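Local coordinates for putative cell adhesion protein (Parabacteroides distasonis, PDB 3LIU), which probably serves as a fimbrillin, a building block of the surface pili of this gut bacterium, and so takes part in cell adhesion, at residues 178-184 with 360-366; 209-213 with 224-228. All coordinates share one frame; numbering follows the deposited sequence. Where two conformers were deposited one is given.

Contact 1: residues 178-184 with 360-366; sequences IALAGAD and YEISLTI
I178 lies beside Y360 at the start of a parallel strand pairing. Its CG2 branch, set anti to the backbone N by a chi1 of -60°, reaches the CD1 end of I362 at 4.0 Å, the two side chains passing at a slant. On that same face the Y360 ring leads away from the pairing, and its hydroxyl is hydrogen-bonded to Y353 O and Q355 N. A179 then ties in both neighbours of E361: its N donates to Y360 O, and its O receives I362 N at 2.9 Å. L180 crosses L364 at about a right angle, CD1 meeting CG at 3.7 Å, over a face where V311 of strand 308-319 touches both leucines. Next comes a beta bulge. A181 is the extra residue, slipped in between the L180-I362 and G182-S363 pairs, and I362 O takes two N-H groups, a short bond from A181 N (2.7 Å) and a weak one from G182 N (3.3 Å). The insertion moves the register by one and turns the A181 methyl toward the partner strand, 3.7 Å from S363 OG. Strand 358-366 runs parallel to strand 172-185 here, while on its other edge E361 and S363 bond to K388 and S386 of the antiparallel strand 383-391, in a beta-sheet domain of the FimA/Mfa1 family. Beyond the bulge G182 O accepts L364 N in a nearly straight bond, 174° at the hydrogen. A183 rests its methyl on CB of L364 at 4.2 Å. D184 completes the ladder, its N donating to L364 O and its O receiving I366 N at 2.6 Å, in the carbonyl plane.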
ATOM      1  N   ILE A 178       4.804  -3.038   4.801  1.00 11.09           N
ATOM      2  CA  ILE A 178       5.354  -4.369   4.990  1.00  9.30           C
ATOM      3  C   ILE A 178       6.677  -4.246   5.727  1.00 11.27           C
ATOM      4  O   ILE A 178       7.561  -3.449   5.339  1.00 10.95           O
ATOM      5  CB  ILE A 178       5.556  -5.148   3.641  1.00 11.75           C
ATOM      6  CG1 ILE A 178       4.233  -5.325   2.915  1.00 11.36           C
ATOM      7  CG2 ILE A 178       6.183  -6.525   3.882  1.00 13.33           C
ATOM      8  CD1 ILE A 178       4.340  -5.963   1.472  1.00  7.13           C
ATOM      9  N   ALA A 179       6.829  -5.024   6.784  1.00 10.08           N
ATOM     10  CA  ALA A 179       8.073  -5.014   7.575  1.00 11.63           C
ATOM     11  C   ALA A 179       8.423  -6.396   8.084  1.00 13.59           C
ATOM     12  O   ALA A 179       7.536  -7.220   8.332  1.00 12.65           O
ATOM     13  CB  ALA A 179       7.962  -4.056   8.732  1.00 12.08           C
ATOM     14  N   LEU A 180       9.732  -6.638   8.202  1.00 12.20           N
ATOM     15  CA  LEU A 180      10.288  -7.798   8.839  1.00 12.30           C
ATOM     16  C   LEU A 180      10.427  -7.489  10.330  1.00 15.18           C
ATOM     17  O   LEU A 180      11.235  -6.630  10.733  1.00 15.29           O
ATOM     18  CB  LEU A 180      11.676  -8.152   8.252  1.00 11.75           C
ATOM     19  CG  LEU A 180      12.366  -9.389   8.844  1.00 13.16           C
ATOM     20  CD1 LEU A 180      11.720 -10.687   8.363  1.00  7.72           C
ATOM     21  CD2 LEU A 180      13.886  -9.392   8.584  1.00 11.79           C
ATOM     22  N   ALA A 181       9.632  -8.194  11.126  1.00 17.32           N
ATOM     23  CA  ALA A 181       9.557  -8.027  12.557  1.00 19.38           C
ATOM     24  C   ALA A 181      10.643  -8.857  13.225  1.00 20.29           C
ATOM     25  O   ALA A 181      11.153  -8.479  14.249  1.00 19.13           O
ATOM     26  CB  ALA A 181       8.185  -8.460  13.047  1.00 20.38           C
ATOM     27  N   GLY A 182      11.009  -9.983  12.656  1.00 21.45           N
ATOM     28  CA  GLY A 182      12.162 -10.724  13.209  1.00 22.04           C
ATOM     29  C   GLY A 182      12.603 -11.856  12.307  1.00 20.91           C
ATOM     30  O   GLY A 182      11.858 -12.290  11.443  1.00 19.73           O
ATOM     31  N   ALA A 183      13.842 -12.309  12.489  1.00 24.05           N
ATOM     32  CA  ALA A 183      14.380 -13.408  11.689  1.00 23.93           C
ATOM     33  C   ALA A 183      15.362 -14.208  12.500  1.00 25.61           C
ATOM     34  O   ALA A 183      16.532 -13.864  12.540  1.00 29.00           O
ATOM     35  CB  ALA A 183      15.053 -12.881  10.454  1.00 23.27           C
ATOM     36  N   ASP A 184      14.896 -15.273  13.145  1.00 23.85           N
ATOM     37  CA  ASP A 184      15.783 -16.139  13.925  1.00 24.17           C
ATOM     38  C   ASP A 184      15.779 -17.581  13.415  1.00 20.89           C
ATOM     39  O   ASP A 184      15.168 -17.870  12.407  1.00 20.50           O
ATOM     40  CB  ASP A 184      15.425 -16.074  15.417  1.00 28.20           C
ATOM     41  CG  ASP A 184      13.964 -16.366  15.685  1.00 36.85           C
ATOM     42  OD1 ASP A 184      13.333 -17.080  14.871  1.00 45.23           O
ATOM     43  OD2 ASP A 184      13.451 -15.876  16.722  1.00 56.41           O
ATOM     44  N   TYR A 360       1.751  -5.197   7.773  1.00 12.45           N
ATOM     45  CA  TYR A 360       2.154  -6.585   7.729  1.00 12.33           C
ATOM     46  C   TYR A 360       3.456  -6.714   8.516  1.00 14.64           C
ATOM     47  O   TYR A 360       4.456  -6.014   8.221  1.00 16.70           O
ATOM     48  CB  TYR A 360       2.358  -7.016   6.278  1.00 15.83           C
ATOM     49  CG  TYR A 360       1.097  -7.100   5.510  1.00  9.39           C
ATOM     50  CD1 TYR A 360       0.484  -5.954   5.022  1.00 12.73           C
ATOM     51  CD2 TYR A 360       0.498  -8.324   5.242  1.00 13.77           C
ATOM     52  CE1 TYR A 360      -0.702  -6.031   4.297  1.00  9.53           C
ATOM     53  CE2 TYR A 360      -0.680  -8.404   4.524  1.00 13.27           C
ATOM     54  CZ  TYR A 360      -1.294  -7.272   4.080  1.00 12.03           C
ATOM     55  OH  TYR A 360      -2.479  -7.374   3.377  1.00 12.67           O
ATOM     56  N   GLU A 361       3.422  -7.536   9.560  1.00 13.96           N
ATOM     57  CA  GLU A 361       4.586  -7.790  10.411  0.50 14.86           C
ATOM     58  C   GLU A 361       4.977  -9.235  10.231  1.00 16.95           C
ATOM     59  O   GLU A 361       4.225 -10.144  10.620  1.00 15.65           O
ATOM     60  CB  GLU A 361       4.254  -7.519  11.875  0.50 17.21           C
ATOM     61  CG  GLU A 361       3.799  -6.110  12.152  0.50 19.40           C
ATOM     62  CD  GLU A 361       4.913  -5.092  12.016  0.50 25.91           C
ATOM     63  OE1 GLU A 361       6.101  -5.493  12.034  0.50 24.90           O
ATOM     64  OE2 GLU A 361       4.596  -3.892  11.893  0.50 28.69           O
ATOM     65  N   ILE A 362       6.134  -9.456   9.578  1.00 17.08           N
ATOM     66  CA  ILE A 362       6.610 -10.797   9.177  1.00 16.47           C
ATOM     67  C   ILE A 362       7.738 -11.263  10.118  1.00 16.86           C
ATOM     68  O   ILE A 362       8.720 -10.552  10.320  1.00 14.47           O
ATOM     69  CB  ILE A 362       7.099 -10.778   7.698  1.00 16.52           C
ATOM     70  CG1 ILE A 362       5.936 -10.318   6.791  1.00 20.22           C
ATOM     71  CG2 ILE A 362       7.674 -12.144   7.284  1.00 19.30           C
ATOM     72  CD1 ILE A 362       6.241 -10.190   5.363  1.00 19.01           C
ATOM     73  N   SER A 363       7.558 -12.424  10.730  1.00 16.04           N
ATOM     74  CA  SER A 363       8.576 -13.038  11.567  1.00 19.72           C
ATOM     75  C   SER A 363       9.008 -14.338  10.927  1.00 19.64           C
ATOM     76  O   SER A 363       8.182 -15.233  10.699  1.00 17.90           O
ATOM     77  CB  SER A 363       8.017 -13.323  12.969  1.00 18.73           C
ATOM     78  OG  SER A 363       7.593 -12.110  13.553  1.00 19.11           O
ATOM     79  N   LEU A 364      10.301 -14.441  10.648  1.00 18.50           N
ATOM     80  CA  LEU A 364      10.855 -15.612   9.992  1.00 15.90           C
ATOM     81  C   LEU A 364      11.565 -16.553  10.946  1.00 15.16           C
ATOM     82  O   LEU A 364      12.253 -16.111  11.870  1.00 14.25           O
ATOM     83  CB  LEU A 364      11.824 -15.160   8.900  1.00 16.52           C
ATOM     84  CG  LEU A 364      11.200 -14.322   7.800  1.00 20.23           C
ATOM     85  CD1 LEU A 364      12.265 -14.071   6.669  1.00 15.26           C
ATOM     86  CD2 LEU A 364       9.939 -14.996   7.282  1.00 12.57           C
ATOM     87  N   THR A 365      11.377 -17.853  10.740  1.00 15.45           N
ATOM     88  CA  THR A 365      12.148 -18.861  11.461  1.00 16.70           C
ATOM     89  C   THR A 365      12.969 -19.561  10.392  1.00 16.95           C
ATOM     90  O   THR A 365      12.413 -20.247   9.528  1.00 17.55           O
ATOM     91  CB  THR A 365      11.272 -19.890  12.198  1.00 18.31           C
ATOM     92  OG1 THR A 365      10.481 -19.220  13.185  1.00 21.62           O
ATOM     93  CG2 THR A 365      12.136 -20.984  12.901  1.00 14.48           C
ATOM     94  N   ILE A 366      14.283 -19.365  10.427  1.00 14.45           N
ATOM     95  CA  ILE A 366      15.169 -19.972   9.443  1.00 15.09           C
ATOM     96  C   ILE A 366      15.658 -21.311   9.968  1.00 16.42           C
ATOM     97  O   ILE A 366      16.202 -21.384  11.066  1.00 18.45           O
ATOM     98  CB  ILE A 366      16.326 -19.005   9.134  1.00 17.45           C
ATOM     99  CG1 ILE A 366      15.739 -17.791   8.392  1.00 18.65           C
ATOM    100  CG2 ILE A 366      17.437 -19.715   8.326  1.00 12.80           C
ATOM    101  CD1 ILE A 366      16.517 -16.626   8.530  1.00 20.57           C
TER

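Contact 2: residues 209-213 with 224-228; sequences KGVSS and EKDFF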
ATOM      1  N   LYS A 209       3.142  -4.157  -6.762  1.00  9.48           N
ATOM      2  CA  LYS A 209       2.407  -3.422  -7.786  1.00  9.40           C
ATOM      3  C   LYS A 209       2.730  -1.944  -7.610  1.00 11.54           C
ATOM      4  O   LYS A 209       2.620  -1.388  -6.514  1.00 10.42           O
ATOM      5  CB  LYS A 209       0.925  -3.718  -7.753  1.00  8.44           C
ATOM      6  CG  LYS A 209       0.608  -5.055  -8.395  1.00 10.99           C
ATOM      7  CD  LYS A 209      -0.836  -5.285  -8.679  1.00  7.18           C
ATOM      8  CE  LYS A 209      -1.043  -6.611  -9.447  1.00  7.86           C
ATOM      9  NZ  LYS A 209      -2.459  -6.938  -9.704  1.00  9.21           N
ATOM     10  N   GLY A 210       3.201  -1.326  -8.687  1.00 10.76           N
ATOM     11  CA  GLY A 210       3.632   0.053  -8.611  1.00 10.43           C
ATOM     12  C   GLY A 210       2.595   1.026  -9.076  1.00 10.40           C
ATOM     13  O   GLY A 210       2.857   2.228  -9.138  1.00  9.89           O
ATOM     14  N   VAL A 211       1.413   0.503  -9.414  1.00 12.15           N
ATOM     15  CA  VAL A 211       0.256   1.318  -9.809  1.00  8.85           C
ATOM     16  C   VAL A 211      -0.979   0.865  -9.032  1.00  9.78           C
ATOM     17  O   VAL A 211      -1.091  -0.301  -8.624  1.00 10.75           O
ATOM     18  CB  VAL A 211      -0.079   1.241 -11.314  1.00 10.84           C
ATOM     19  CG1 VAL A 211       0.986   1.900 -12.198  1.00  6.23           C
ATOM     20  CG2 VAL A 211      -0.330  -0.240 -11.747  1.00  7.40           C
ATOM     21  N   SER A 212      -1.907   1.806  -8.853  1.00 11.66           N
ATOM     22  CA  SER A 212      -3.172   1.607  -8.101  1.00 11.00           C
ATOM     23  C   SER A 212      -4.218   2.610  -8.574  1.00  9.43           C
ATOM     24  O   SER A 212      -3.890   3.693  -9.073  1.00 10.45           O
ATOM     25  CB  SER A 212      -2.951   1.789  -6.581  1.00 12.66           C
ATOM     26  OG  SER A 212      -4.178   1.754  -5.817  1.00 12.55           O
ATOM     27  N   SER A 213      -5.485   2.275  -8.416  1.00 10.49           N
ATOM     28  CA  SER A 213      -6.551   3.296  -8.500  1.00 10.62           C
ATOM     29  C   SER A 213      -6.427   4.232  -7.264  1.00 11.51           C
ATOM     30  O   SER A 213      -5.936   3.820  -6.223  1.00 10.26           O
ATOM     31  CB  SER A 213      -7.938   2.621  -8.522  1.00 10.49           C
ATOM     32  OG  SER A 213      -8.103   1.917  -9.728  1.00  8.27           O
ATOM     33  N   GLU A 224      -6.951  -2.074  -6.245  1.00 14.22           N
ATOM     34  CA  GLU A 224      -5.942  -2.809  -6.999  1.00 13.83           C
ATOM     35  C   GLU A 224      -6.178  -2.689  -8.485  1.00 10.37           C
ATOM     36  O   GLU A 224      -7.322  -2.795  -8.955  1.00 10.87           O
ATOM     37  CB  GLU A 224      -6.003  -4.313  -6.641  1.00 13.06           C
ATOM     38  CG  GLU A 224      -4.925  -5.184  -7.360  1.00 10.36           C
ATOM     39  CD  GLU A 224      -4.941  -6.644  -6.909  1.00 16.57           C
ATOM     40  OE1 GLU A 224      -5.830  -7.010  -6.127  1.00 10.91           O
ATOM     41  OE2 GLU A 224      -4.039  -7.418  -7.304  1.00 10.58           O
ATOM     42  N   LYS A 225      -5.095  -2.525  -9.232  1.00 10.48           N
ATOM     43  CA  LYS A 225      -5.149  -2.563 -10.697  1.00 11.64           C
ATOM     44  C   LYS A 225      -4.875  -3.975 -11.190  1.00 12.32           C
ATOM     45  O   LYS A 225      -3.886  -4.598 -10.789  1.00 13.60           O
ATOM     46  CB  LYS A 225      -4.085  -1.665 -11.299  1.00 12.03           C
ATOM     47  CG  LYS A 225      -4.317  -0.157 -11.200  1.00  9.92           C
ATOM     48  CD  LYS A 225      -5.695   0.279 -11.721  1.00 12.80           C
ATOM     49  CE  LYS A 225      -5.693   1.783 -12.048  1.00  8.73           C
ATOM     50  NZ  LYS A 225      -7.038   2.318 -12.384  1.00  8.90           N
ATOM     51  N   ASP A 226      -5.756  -4.479 -12.060  1.00 12.95           N
ATOM     52  CA  ASP A 226      -5.483  -5.705 -12.778  1.00 12.11           C
ATOM     53  C   ASP A 226      -4.295  -5.485 -13.689  1.00 10.00           C
ATOM     54  O   ASP A 226      -4.121  -4.398 -14.235  1.00 14.35           O
ATOM     55  CB  ASP A 226      -6.670  -6.110 -13.640  1.00 10.89           C
ATOM     56  CG  ASP A 226      -7.824  -6.593 -12.852  1.00 19.15           C
ATOM     57  OD1 ASP A 226      -7.724  -6.793 -11.639  1.00 17.08           O
ATOM     58  OD2 ASP A 226      -8.853  -6.806 -13.467  1.00 18.58           O
ATOM     59  N   PHE A 227      -3.490  -6.521 -13.863  1.00 13.35           N
ATOM     60  CA  PHE A 227      -2.318  -6.486 -14.768  1.00 12.02           C
ATOM     61  C   PHE A 227      -2.548  -7.423 -15.936  1.00 14.53           C
ATOM     62  O   PHE A 227      -3.349  -8.349 -15.850  1.00 13.58           O
ATOM     63  CB  PHE A 227      -1.042  -6.881 -14.020  1.00 10.08           C
ATOM     64  CG  PHE A 227      -0.344  -5.752 -13.294  1.00 12.44           C
ATOM     65  CD1 PHE A 227      -1.064  -4.744 -12.614  1.00  8.91           C
ATOM     66  CD2 PHE A 227       1.038  -5.759 -13.201  1.00  9.13           C
ATOM     67  CE1 PHE A 227      -0.397  -3.761 -11.875  1.00  9.16           C
ATOM     68  CE2 PHE A 227       1.732  -4.774 -12.465  1.00 14.40           C
ATOM     69  CZ  PHE A 227       1.040  -3.784 -11.804  1.00 10.75           C
ATOM     70  N   PHE A 228      -1.836  -7.183 -17.033  1.00 16.25           N
ATOM     71  CA  PHE A 228      -1.987  -7.973 -18.248  1.00 15.35           C
ATOM     72  C   PHE A 228      -3.445  -7.966 -18.771  1.00 18.28           C
ATOM     73  O   PHE A 228      -4.115  -6.929 -18.671  1.00 17.84           O
ATOM     74  CB  PHE A 228      -1.390  -9.369 -18.030  1.00 17.24           C
ATOM     75  CG  PHE A 228       0.075  -9.322 -17.720  1.00 14.64           C
ATOM     76  CD1 PHE A 228       0.986  -8.946 -18.705  1.00 18.48           C
ATOM     77  CD2 PHE A 228       0.538  -9.549 -16.452  1.00 10.71           C
ATOM     78  CE1 PHE A 228       2.341  -8.828 -18.419  1.00 16.93           C
ATOM     79  CE2 PHE A 228       1.906  -9.460 -16.164  1.00 14.73           C
ATOM     80  CZ  PHE A 228       2.798  -9.107 -17.139  1.00 15.13           C
TER
HETATM   81  O   HOH W   1      -2.709  -2.217  -7.458  1.00 13.01           O
HETATM   82  O   HOH W   2      -9.014  -0.601  -9.173  1.00 27.63           O
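K209 reaches across F227 to the backbone of the 224-228 loop. Its CB starts near the ring atom CZ, CG lies 3.7 Å from that CZ, and CD comes within 3.6 Å of CE1. CE then sits over one face of the ring, 3.9 Å from the centroid and 19° off its normal, a CH-pi contact displaced toward the rim. With the chain extended beyond CG, NZ passes the ring to reach K225 O at 2.9 Å and E224 OE2, met on its anti side in a salt bridge. E291 is a further acidic partner, and T288 OG1 and K289 N also hold the E224 carboxylate. Replacing K209 with an alanine would probably leave E224 and E291 without their shared cation and K225 O without this donor, and take the lysine methylenes off one face of F227. V211 adds its CG2 to the ring, 3.5 Å from CE1. Farther along the strand S212 and S213 meet the bent chain of K225, which passes S212 CA and gives NZ to S213 OG at 2.9 Å; NZ also salt-bridges E111. Two waters complete the join: one accepts from K225 N and donates to V211 O, the other links S213 OG to E224 O. The arrangement is that of a loop folded back onto the end of strand 193-213 in a buried contact, held by lysine side chains and bridging waters rather than by regular sheet pairing.

Contacts 1 and 2 are separate, with centres 26 Å apart and nearest atoms about 9 Å apart. Strand 172-185, which supplies 178-184, is followed in the chain by strand 193-213, whose far end supplies 209-213. The earlier part of that second strand helps cover contact 1: L200 and V203 touch L180, and F198 touches I366. Strand 193-213, interrupted on the way, therefore runs from the packing against the parallel pair to the loop of contact 2. With ten residues between them, 209-213 and 224-228 both fall within the chain between residues 184 and 360, the span whose ends contact 1 brings together.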